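Local coordinates for Baccell_00875 (Bacteroides cellulosilyticus DSM 14838, PDB 5NO8), which probably cleaves the bond between capping L-rhamnose and glucuronic acid on complex arabinogalactan proteins, acting as a polysaccharide lyase, at residues F348-Q354 with A365-N371; Q353-N357 with S417-Y421; E394-V400 with N678-W682. One frame throughout, in Å; residues are numbered along the deposited sequence.

Contact 1 (F348-Q354 with A365-N371); sequences FIRTRQQ and AYMVYDN
Residues 348-352 form the last turn of helix 338-352; the chain then passes into an extended stretch whose single antiparallel bridge joins this helix end to 365-371, the segment leading into strand 369-370. Phe348 (chi1 t) leaves the backbone sideways, but its ring swings in and turns its edge to the face of Tyr369 in a T-shaped stack, centroids 5.2 Å apart and planes at 88°. One residue on, Ile349 (m, t) points at the other segment and sets its CG2 3.7 Å from CD1 of Tyr366. Arg352 N still bonds to Phe348 O at 2.9 Å; its m, m, m side chain lays the guanidinium face over the Tyr369 hydroxyl, NH2 to OH 2.7 Å, an angle too poor for a hydrogen bond. Gln353 grips Met367 at two points: Gln353 O accepts from Met367 N at 2.8 Å, and Gln353 NE2 (chi1 m, chi2 t) donates to Met367 O at 2.9 Å. With phi/psi of -97/126, Gln354 is extended and pairs with Tyr366 as a non-hydrogen-bonded pair, CA to CA 4.4 Å, with Gln354 CA 3.3 Å from Ala365 O and Tyr366 CA 3.3 Å from Gln353 O. Around this joint, Tyr366 packs on Met398 and Leu402 of helix 396-409 and bonds through its hydroxyl to Ser417 of helix 412-429, while Tyr369 joins strand 672-677 through Ala677.

Contact 2 (Q353-N357 with S417-Y421); sequences QQMNN and SLLRY
Arg420 lays one face of its guanidinium over the side-chain amide of Gln354, pinning an extended loop to helix 412-429, part of a helical domain consistent with the (alpha/alpha) toroids of many polysaccharide lyases. The loop leaves helix 338-352 with phi/psi of -97/126 at Gln354, -63/117 at Met355 and -122/86 at Asn356; across the gap, 417-421 is regular helix, Tyr421 N bonding to Ser417 O at 3.0 Å. The backbones stay well apart, the nearest CA pair being Gln354 and Ser417 at 8.2 Å, so side chains bridge the space. Gln354 (t, t) points toward the helix beside Ser417, whose hydroxyl bonds to Tyr366. Arg420 (m, t, p) reaches out to the loop, and its NH2 also has a salt bridge to Asp363. Asn356 (chi1 m) turns back so that its OD1 accepts from both NH1 and NH2 of Arg420, each at 2.8 Å. That NH2 also donates weakly to Met355 O at 3.2 Å, so Met355 O and Asn356 OD1, 3.1 Å apart, both lie at the edge of the guanidinium.

Contact 3 (E394-V400 with N678-W682); sequences ERLGMGV and NDQDW
The carbonyl of Glu394 is a shared acceptor. Trp682 NE1 donates to Glu394 O at 2.8 Å and Gly397 N does so at 3.2 Å; water 1 lies 2.7 Å from Glu394 O and 3.5 Å from Asp679 O, the latter weak, with more acceptors in reach than it has protons to give. Residues 394-395 are a 3-10 turn leading into helix 396-409; opposite, Asp679 to Trp682 make a type I beta turn running into helix 682-692. Nearest CA pairs are Arg395 with Asp679 (5.3 Å), Gly397 with Trp682 (5.1 Å) and Met398 with Asp681 (5.7 Å). Trp682 (chi1 m, chi2 106°) lies flat on Gly397, whose CA sits 3.5 Å from the centroid of the six-membered ring in a CH-pi contact; a CB there would come 2.6 Å from Trp682 NE1. Arg395 folds back (m, p, p) so that NH1 donates to Asn678 OD1 at 2.8 Å, while its NH2 has a salt bridge to Asp390. Asn678 ND2 is taken by Phe600 O and Asp388 O. The buried acids find their partners outside these segments: Glu394 and Asp681 in salt bridges to Arg447 and Arg345, Asp679 in a hydrogen bond to the Tyr613 hydroxyl. Three buried charges thus have a salt-bridge partner each, Asp679 a hydroxyl, and one backbone carbonyl ties an aromatic ring to the start of a helix.

In the fold
All three contacts lie on the same side of the chain's centre. Contacts 1 and 2 start from one stretch, sharing Gln353 and Gln354, with centres about 9 Å apart; Tyr366 OH and Ser417 OG, 2.5 Å apart, join them directly. Contact 3, about 10 Å from contact 1 and 14 Å from contact 2 between centres, meets contact 1 through Met398, whose SD is 3.7 Å from Gln353 NE2, and contact 2 where Tyr421 OH comes 3.3 Å from Leu396 CA. Helices 396-409 and 412-429, consecutive in the chain, carry that second junction. A glycerol, probably from the crystallisation liquor, lies about 5 Å from the Glu394 side chain and may mark a pocket beside contact 3.

Contact 1 (F348-Q354 with A365-N371)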
loop_
_atom_site.group_PDB
_atom_site.type_symbol
_atom_site.label_atom_id
_atom_site.label_comp_id
_atom_site.label_asym_id
_atom_site.label_seq_id
_atom_site.Cartn_x
_atom_site.Cartn_y
_atom_site.Cartn_z
ATOM N N PHE A 348 19.239 -17.074 3.203
ATOM C CA PHE A 348 18.035 -17.892 3.363
ATOM C C PHE A 348 17.486 -18.358 2.015
ATOM O O PHE A 348 17.089 -19.527 1.885
ATOM C CB PHE A 348 16.954 -17.138 4.143
ATOM C CG PHE A 348 15.882 -18.029 4.693
ATOM C CD1 PHE A 348 14.808 -18.414 3.892
ATOM C CD2 PHE A 348 15.907 -18.462 6.007
ATOM C CE1 PHE A 348 13.819 -19.254 4.370
ATOM C CE2 PHE A 348 14.904 -19.299 6.501
ATOM C CZ PHE A 348 13.868 -19.707 5.682
ATOM N N ILE A 349 17.431 -17.450 1.042
ATOM C CA ILE A 349 16.933 -17.786 -0.288
ATOM C C ILE A 349 17.777 -18.930 -0.871
ATOM O O ILE A 349 17.240 -19.966 -1.299
ATOM C CB ILE A 349 16.938 -16.591 -1.231
ATOM C CG1 ILE A 349 15.868 -15.579 -0.805
ATOM C CG2 ILE A 349 16.669 -17.042 -2.675
ATOM C CD1 ILE A 349 16.015 -14.213 -1.408
ATOM N N ARG A 350 19.092 -18.757 -0.819
ATOM C CA ARG A 350 19.989 -19.781 -1.342
ATOM C C ARG A 350 19.892 -21.104 -0.596
ATOM O O ARG A 350 19.795 -22.167 -1.224
ATOM C CB ARG A 350 21.442 -19.287 -1.349
ATOM C CG ARG A 350 22.406 -20.286 -1.995
ATOM C CD ARG A 350 23.823 -19.769 -2.019
ATOM N NE ARG A 350 24.414 -19.596 -0.695
ATOM C CZ ARG A 350 24.847 -20.579 0.104
ATOM N NH1 ARG A 350 24.753 -21.868 -0.223
ATOM N NH2 ARG A 350 25.389 -20.263 1.268
ATOM N N THR A 351 19.931 -21.067 0.724
ATOM C CA THR A 351 20.020 -22.295 1.515
ATOM C C THR A 351 18.708 -23.021 1.807
ATOM O O THR A 351 18.736 -24.179 2.171
ATOM C CB THR A 351 20.766 -22.069 2.837
ATOM O OG1 THR A 351 20.035 -21.179 3.691
ATOM C CG2 THR A 351 22.163 -21.546 2.548
ATOM N N ARG A 352 17.574 -22.331 1.664
ATOM C CA ARG A 352 16.256 -22.884 2.007
ATOM C C ARG A 352 15.246 -22.808 0.868
ATOM O O ARG A 352 14.331 -23.622 0.836
ATOM C CB ARG A 352 15.653 -22.166 3.240
ATOM C CG ARG A 352 16.495 -22.191 4.510
ATOM C CD ARG A 352 16.745 -23.612 5.018
ATOM N NE ARG A 352 15.559 -24.259 5.589
ATOM C CZ ARG A 352 14.778 -25.191 5.008
ATOM N NH1 ARG A 352 14.969 -25.628 3.758
ATOM N NH2 ARG A 352 13.753 -25.695 5.691
ATOM N N GLN A 353 15.365 -21.845 -0.043
ATOM C CA GLN A 353 14.308 -21.638 -1.043
ATOM C C GLN A 353 14.712 -22.026 -2.466
ATOM O O GLN A 353 13.925 -21.830 -3.385
ATOM C CB GLN A 353 13.782 -20.194 -1.006
ATOM C CG GLN A 353 13.285 -19.767 0.377
ATOM C CD GLN A 353 12.387 -18.539 0.391
ATOM O OE1 GLN A 353 12.403 -17.784 1.374
ATOM N NE2 GLN A 353 11.551 -18.360 -0.655
ATOM N N GLN A 354 15.915 -22.566 -2.662
ATOM C CA GLN A 354 16.296 -23.111 -3.971
ATOM C C GLN A 354 16.074 -24.628 -3.971
ATOM O O GLN A 354 16.554 -25.337 -3.098
ATOM C CB GLN A 354 17.744 -22.767 -4.354
ATOM C CG GLN A 354 18.072 -23.124 -5.823
ATOM C CD GLN A 354 19.377 -22.550 -6.327
ATOM O OE1 GLN A 354 19.501 -22.146 -7.508
ATOM N NE2 GLN A 354 20.343 -22.431 -5.431
ATOM N N ALA A 365 15.394 -23.910 -9.184
ATOM C CA ALA A 365 14.400 -22.843 -9.081
ATOM C C ALA A 365 14.416 -22.244 -7.681
ATOM O O ALA A 365 14.524 -22.969 -6.713
ATOM C CB ALA A 365 12.998 -23.381 -9.372
ATOM N N TYR A 366 14.242 -20.931 -7.590
ATOM C CA TYR A 366 13.935 -20.276 -6.295
ATOM C C TYR A 366 12.416 -20.281 -6.141
ATOM O O TYR A 366 11.698 -19.824 -7.049
ATOM C CB TYR A 366 14.455 -18.852 -6.268
ATOM C CG TYR A 366 15.966 -18.735 -6.452
ATOM C CD1 TYR A 366 16.853 -19.361 -5.559
ATOM C CD2 TYR A 366 16.500 -18.026 -7.509
ATOM C CE1 TYR A 366 18.226 -19.276 -5.736
ATOM C CE2 TYR A 366 17.873 -17.929 -7.684
ATOM C CZ TYR A 366 18.731 -18.560 -6.807
ATOM O OH TYR A 366 20.094 -18.435 -7.040
ATOM N N MET A 367 11.946 -20.790 -5.014
ATOM C CA MET A 367 10.545 -21.169 -4.859
ATOM C C MET A 367 9.872 -20.540 -3.648
ATOM O O MET A 367 10.522 -20.083 -2.728
ATOM C CB MET A 367 10.464 -22.677 -4.813
ATOM C CG MET A 367 10.809 -23.223 -6.190
ATOM S SD MET A 367 10.715 -24.989 -6.250
ATOM C CE MET A 367 8.957 -25.217 -5.972
ATOM N N VAL A 368 8.547 -20.532 -3.697
ATOM C CA VAL A 368 7.718 -20.136 -2.572
ATOM C C VAL A 368 8.058 -20.985 -1.384
ATOM O O VAL A 368 8.302 -22.190 -1.513
ATOM C CB VAL A 368 6.212 -20.272 -2.933
ATOM C CG1 VAL A 368 5.319 -19.952 -1.730
ATOM C CG2 VAL A 368 5.880 -19.357 -4.088
ATOM N N TYR A 369 8.064 -20.371 -0.200
ATOM C CA TYR A 369 8.442 -21.060 1.016
ATOM C C TYR A 369 7.410 -20.821 2.090
ATOM O O TYR A 369 6.940 -19.687 2.253
ATOM C CB TYR A 369 9.799 -20.530 1.502
ATOM C CG TYR A 369 10.454 -21.319 2.612
ATOM C CD1 TYR A 369 11.259 -22.420 2.325
ATOM C CD2 TYR A 369 10.319 -20.943 3.945
ATOM C CE1 TYR A 369 11.880 -23.130 3.336
ATOM C CE2 TYR A 369 10.931 -21.651 4.968
ATOM C CZ TYR A 369 11.713 -22.747 4.649
ATOM O OH TYR A 369 12.344 -23.442 5.634
ATOM N N ASP A 370 7.090 -21.877 2.830
ATOM C CA ASP A 370 6.122 -21.815 3.909
ATOM C C ASP A 370 6.858 -21.651 5.211
ATOM O O ASP A 370 7.509 -22.601 5.687
ATOM C CB ASP A 370 5.256 -23.082 3.922
ATOM C CG ASP A 370 4.124 -23.020 4.957
ATOM O OD1 ASP A 370 4.191 -22.258 5.939
ATOM O OD2 ASP A 370 3.134 -23.740 4.774
ATOM N N ASN A 371 6.766 -20.456 5.794
ATOM C CA ASN A 371 7.496 -20.165 7.042
ATOM C C ASN A 371 6.940 -20.868 8.268
ATOM O O ASN A 371 7.679 -21.065 9.219
ATOM C CB ASN A 371 7.583 -18.665 7.300
ATOM C CG ASN A 371 8.416 -17.956 6.246
ATOM O OD1 ASN A 371 8.043 -16.905 5.755
ATOM N ND2 ASN A 371 9.536 -18.539 5.900
#

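Contact 2 (Q353-N357 with S417-Y421)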
loop_
_atom_site.group_PDB
_atom_site.type_symbol
_atom_site.label_atom_id
_atom_site.label_comp_id
_atom_site.label_asym_id
_atom_site.label_seq_id
_atom_site.Cartn_x
_atom_site.Cartn_y
_atom_site.Cartn_z
ATOM N N GLN A 353 15.365 -21.845 -0.043
ATOM C CA GLN A 353 14.308 -21.638 -1.043
ATOM C C GLN A 353 14.712 -22.026 -2.466
ATOM O O GLN A 353 13.925 -21.830 -3.385
ATOM C CB GLN A 353 13.782 -20.194 -1.006
ATOM C CG GLN A 353 13.285 -19.767 0.377
ATOM C CD GLN A 353 12.387 -18.539 0.391
ATOM O OE1 GLN A 353 12.403 -17.784 1.374
ATOM N NE2 GLN A 353 11.551 -18.360 -0.655
ATOM N N GLN A 354 15.915 -22.566 -2.662
ATOM C CA GLN A 354 16.296 -23.111 -3.971
ATOM C C GLN A 354 16.074 -24.628 -3.971
ATOM O O GLN A 354 16.554 -25.337 -3.098
ATOM C CB GLN A 354 17.744 -22.767 -4.354
ATOM C CG GLN A 354 18.072 -23.124 -5.823
ATOM C CD GLN A 354 19.377 -22.550 -6.327
ATOM O OE1 GLN A 354 19.501 -22.146 -7.508
ATOM N NE2 GLN A 354 20.343 -22.431 -5.431
ATOM N N MET A 355 15.317 -25.114 -4.955
ATOM C CA MET A 355 15.135 -26.553 -5.154
ATOM C C MET A 355 16.498 -27.178 -5.493
ATOM O O MET A 355 17.098 -26.808 -6.493
ATOM C CB MET A 355 14.165 -26.797 -6.324
ATOM C CG MET A 355 13.902 -28.278 -6.658
ATOM S SD MET A 355 13.279 -29.230 -5.275
ATOM C CE MET A 355 11.582 -28.637 -5.195
ATOM N N ASN A 356 16.975 -28.073 -4.638
ATOM C CA ASN A 356 18.226 -28.793 -4.838
ATOM C C ASN A 356 17.903 -30.295 -4.826
ATOM O O ASN A 356 17.935 -30.947 -3.804
ATOM C CB ASN A 356 19.251 -28.417 -3.755
ATOM C CG ASN A 356 19.645 -26.946 -3.807
ATOM O OD1 ASN A 356 19.649 -26.311 -4.865
ATOM N ND2 ASN A 356 19.984 -26.398 -2.649
ATOM N N ASN A 357 17.528 -30.816 -5.981
ATOM C CA ASN A 357 17.042 -32.195 -6.073
ATOM C C ASN A 357 17.114 -32.504 -7.551
ATOM O O ASN A 357 16.181 -32.177 -8.293
ATOM C CB ASN A 357 15.607 -32.296 -5.519
ATOM C CG ASN A 357 14.985 -33.691 -5.664
ATOM O OD1 ASN A 357 15.661 -34.687 -5.925
ATOM N ND2 ASN A 357 13.681 -33.757 -5.477
ATOM N N SER A 417 24.887 -20.722 -7.310
ATOM C CA SER A 417 23.444 -20.826 -7.204
ATOM C C SER A 417 22.744 -20.182 -8.416
ATOM O O SER A 417 21.798 -20.761 -8.961
ATOM C CB SER A 417 22.984 -20.177 -5.880
ATOM O OG SER A 417 21.575 -20.064 -5.811
ATOM N N LEU A 418 23.201 -18.992 -8.798
ATOM C CA LEU A 418 22.644 -18.221 -9.886
ATOM C C LEU A 418 22.841 -18.876 -11.254
ATOM O O LEU A 418 21.938 -18.813 -12.094
ATOM C CB LEU A 418 23.207 -16.820 -9.931
ATOM C CG LEU A 418 22.664 -15.884 -8.841
ATOM C CD1 LEU A 418 23.589 -14.697 -8.706
ATOM C CD2 LEU A 418 21.236 -15.426 -9.182
ATOM N N LEU A 419 24.004 -19.483 -11.481
ATOM C CA LEU A 419 24.227 -20.214 -12.751
ATOM C C LEU A 419 23.220 -21.336 -12.906
ATOM O O LEU A 419 22.696 -21.557 -13.999
ATOM C CB LEU A 419 25.677 -20.716 -12.870
ATOM C CG LEU A 419 26.667 -19.566 -13.082
ATOM C CD1 LEU A 419 28.084 -20.022 -12.752
ATOM C CD2 LEU A 419 26.633 -18.980 -14.482
ATOM N N ARG A 420 22.914 -22.015 -11.806
ATOM C CA ARG A 420 21.911 -23.045 -11.811
ATOM C C ARG A 420 20.518 -22.508 -12.044
ATOM O O ARG A 420 19.720 -23.127 -12.764
ATOM C CB ARG A 420 21.924 -23.828 -10.517
ATOM C CG ARG A 420 23.119 -24.739 -10.395
ATOM C CD ARG A 420 23.146 -25.406 -9.044
ATOM N NE ARG A 420 21.916 -26.137 -8.776
ATOM C CZ ARG A 420 21.188 -26.080 -7.657
ATOM N NH1 ARG A 420 21.557 -25.341 -6.598
ATOM N NH2 ARG A 420 20.069 -26.805 -7.574
ATOM N N TYR A 421 20.213 -21.374 -11.417
ATOM C CA TYR A 421 18.914 -20.765 -11.614
ATOM C C TYR A 421 18.697 -20.350 -13.053
ATOM O O TYR A 421 17.662 -20.682 -13.654
ATOM C CB TYR A 421 18.749 -19.523 -10.726
ATOM C CG TYR A 421 17.370 -18.943 -10.816
ATOM C CD1 TYR A 421 16.249 -19.745 -10.584
ATOM C CD2 TYR A 421 17.168 -17.614 -11.096
ATOM C CE1 TYR A 421 14.975 -19.228 -10.647
ATOM C CE2 TYR A 421 15.890 -17.086 -11.125
ATOM C CZ TYR A 421 14.799 -17.911 -10.915
ATOM O OH TYR A 421 13.525 -17.381 -10.958
#

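Contact 3 (E394-V400 with N678-W682)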
loop_
_atom_site.group_PDB
_atom_site.type_symbol
_atom_site.label_atom_id
_atom_site.label_comp_id
_atom_site.label_asym_id
_atom_site.label_seq_id
_atom_site.Cartn_x
_atom_site.Cartn_y
_atom_site.Cartn_z
ATOM N N GLU A 394 6.753 -13.975 -10.860
ATOM C CA GLU A 394 7.325 -13.014 -9.927
ATOM C C GLU A 394 8.469 -13.595 -9.089
ATOM O O GLU A 394 9.211 -12.822 -8.476
ATOM C CB GLU A 394 6.256 -12.494 -8.950
ATOM C CG GLU A 394 5.302 -11.461 -9.497
ATOM C CD GLU A 394 4.096 -12.022 -10.234
ATOM O OE1 GLU A 394 4.049 -13.237 -10.588
ATOM O OE2 GLU A 394 3.173 -11.210 -10.460
ATOM N N ARG A 395 8.575 -14.921 -9.001
ATOM C CA ARG A 395 9.692 -15.570 -8.267
ATOM C C ARG A 395 11.070 -15.317 -8.904
ATOM O O ARG A 395 12.094 -15.507 -8.238
ATOM C CB ARG A 395 9.469 -17.073 -8.091
ATOM C CG ARG A 395 8.656 -17.521 -6.879
ATOM C CD ARG A 395 7.266 -16.925 -6.811
ATOM N NE ARG A 395 6.428 -17.376 -7.926
ATOM C CZ ARG A 395 5.248 -16.852 -8.245
ATOM N NH1 ARG A 395 4.722 -15.851 -7.520
ATOM N NH2 ARG A 395 4.579 -17.328 -9.299
ATOM N N LEU A 396 11.103 -14.860 -10.156
ATOM C CA LEU A 396 12.317 -14.287 -10.774
ATOM C C LEU A 396 13.035 -13.225 -9.934
ATOM O O LEU A 396 14.251 -13.080 -10.045
ATOM C CB LEU A 396 12.045 -13.723 -12.171
ATOM C CG LEU A 396 12.108 -14.710 -13.354
ATOM C CD1 LEU A 396 13.580 -15.000 -13.676
ATOM C CD2 LEU A 396 11.360 -16.009 -13.109
ATOM N N GLY A 397 12.290 -12.480 -9.107
ATOM C CA GLY A 397 12.885 -11.486 -8.257
ATOM C C GLY A 397 13.939 -12.036 -7.325
ATOM O O GLY A 397 14.896 -11.325 -7.035
ATOM N N MET A 398 13.787 -13.268 -6.871
ATOM C CA MET A 398 14.831 -13.919 -6.041
ATOM C C MET A 398 16.155 -14.045 -6.793
ATOM O O MET A 398 17.226 -13.769 -6.226
ATOM C CB MET A 398 14.368 -15.249 -5.508
ATOM C CG MET A 398 13.352 -15.053 -4.377
ATOM S SD MET A 398 12.810 -16.537 -3.605
ATOM C CE MET A 398 11.472 -16.984 -4.724
ATOM N N GLY A 399 16.097 -14.372 -8.088
ATOM C CA GLY A 399 17.328 -14.380 -8.882
ATOM C C GLY A 399 17.911 -13.000 -9.089
ATOM O O GLY A 399 19.125 -12.796 -9.009
ATOM N N VAL A 400 17.071 -12.013 -9.357
ATOM C CA VAL A 400 17.555 -10.675 -9.606
ATOM C C VAL A 400 18.190 -10.126 -8.306
ATOM O O VAL A 400 19.257 -9.494 -8.335
ATOM C CB VAL A 400 16.450 -9.761 -10.154
ATOM C CG1 VAL A 400 16.952 -8.348 -10.352
ATOM C CG2 VAL A 400 15.913 -10.325 -11.478
ATOM N N ASN A 678 6.888 -15.417 -0.926
ATOM C CA ASN A 678 6.517 -15.658 -2.287
ATOM C C ASN A 678 7.327 -14.736 -3.182
ATOM O O ASN A 678 8.423 -15.115 -3.616
ATOM C CB ASN A 678 4.970 -15.547 -2.406
ATOM C CG ASN A 678 4.468 -15.936 -3.768
ATOM O OD1 ASN A 678 5.182 -15.757 -4.739
ATOM N ND2 ASN A 678 3.223 -16.475 -3.856
ATOM N N ASP A 679 6.848 -13.523 -3.429
ATOM C CA ASP A 679 7.395 -12.634 -4.438
ATOM C C ASP A 679 8.029 -11.319 -3.919
ATOM O O ASP A 679 8.491 -10.494 -4.697
ATOM C CB ASP A 679 6.305 -12.337 -5.525
ATOM C CG ASP A 679 4.918 -11.975 -4.960
ATOM O OD1 ASP A 679 4.563 -12.285 -3.782
ATOM O OD2 ASP A 679 4.153 -11.337 -5.742
ATOM N N GLN A 680 8.047 -11.143 -2.602
ATOM C CA GLN A 680 8.457 -9.895 -1.956
ATOM C C GLN A 680 9.918 -9.519 -2.128
ATOM O O GLN A 680 10.268 -8.386 -1.824
ATOM C CB GLN A 680 8.136 -9.891 -0.438
ATOM C CG GLN A 680 9.009 -10.822 0.410
ATOM C CD GLN A 680 8.910 -12.269 0.004
ATOM O OE1 GLN A 680 9.942 -12.990 -0.236
ATOM N NE2 GLN A 680 7.689 -12.735 -0.074
ATOM N N ASP A 681 10.753 -10.417 -2.628
ATOM C CA ASP A 681 12.181 -10.090 -2.742
ATOM C C ASP A 681 12.456 -8.993 -3.763
ATOM O O ASP A 681 13.483 -8.327 -3.694
ATOM C CB ASP A 681 12.992 -11.353 -2.942
ATOM C CG ASP A 681 12.913 -12.243 -1.725
ATOM O OD1 ASP A 681 13.162 -11.733 -0.604
ATOM O OD2 ASP A 681 12.547 -13.422 -1.840
ATOM N N TRP A 682 11.503 -8.726 -4.666
ATOM C CA TRP A 682 11.554 -7.491 -5.446
ATOM C C TRP A 682 11.727 -6.204 -4.622
ATOM O O TRP A 682 12.296 -5.230 -5.097
ATOM C CB TRP A 682 10.304 -7.336 -6.355
ATOM C CG TRP A 682 10.261 -8.304 -7.473
ATOM C CD1 TRP A 682 9.456 -9.384 -7.582
ATOM C CD2 TRP A 682 11.073 -8.284 -8.657
ATOM N NE1 TRP A 682 9.699 -10.048 -8.765
ATOM C CE2 TRP A 682 10.699 -9.402 -9.436
ATOM C CE3 TRP A 682 12.100 -7.456 -9.110
ATOM C CZ2 TRP A 682 11.317 -9.707 -10.667
ATOM C CZ3 TRP A 682 12.725 -7.763 -10.340
ATOM C CH2 TRP A 682 12.298 -8.874 -11.106
HETATM O O HOH W 1 10.803 -12.602 -6.246
#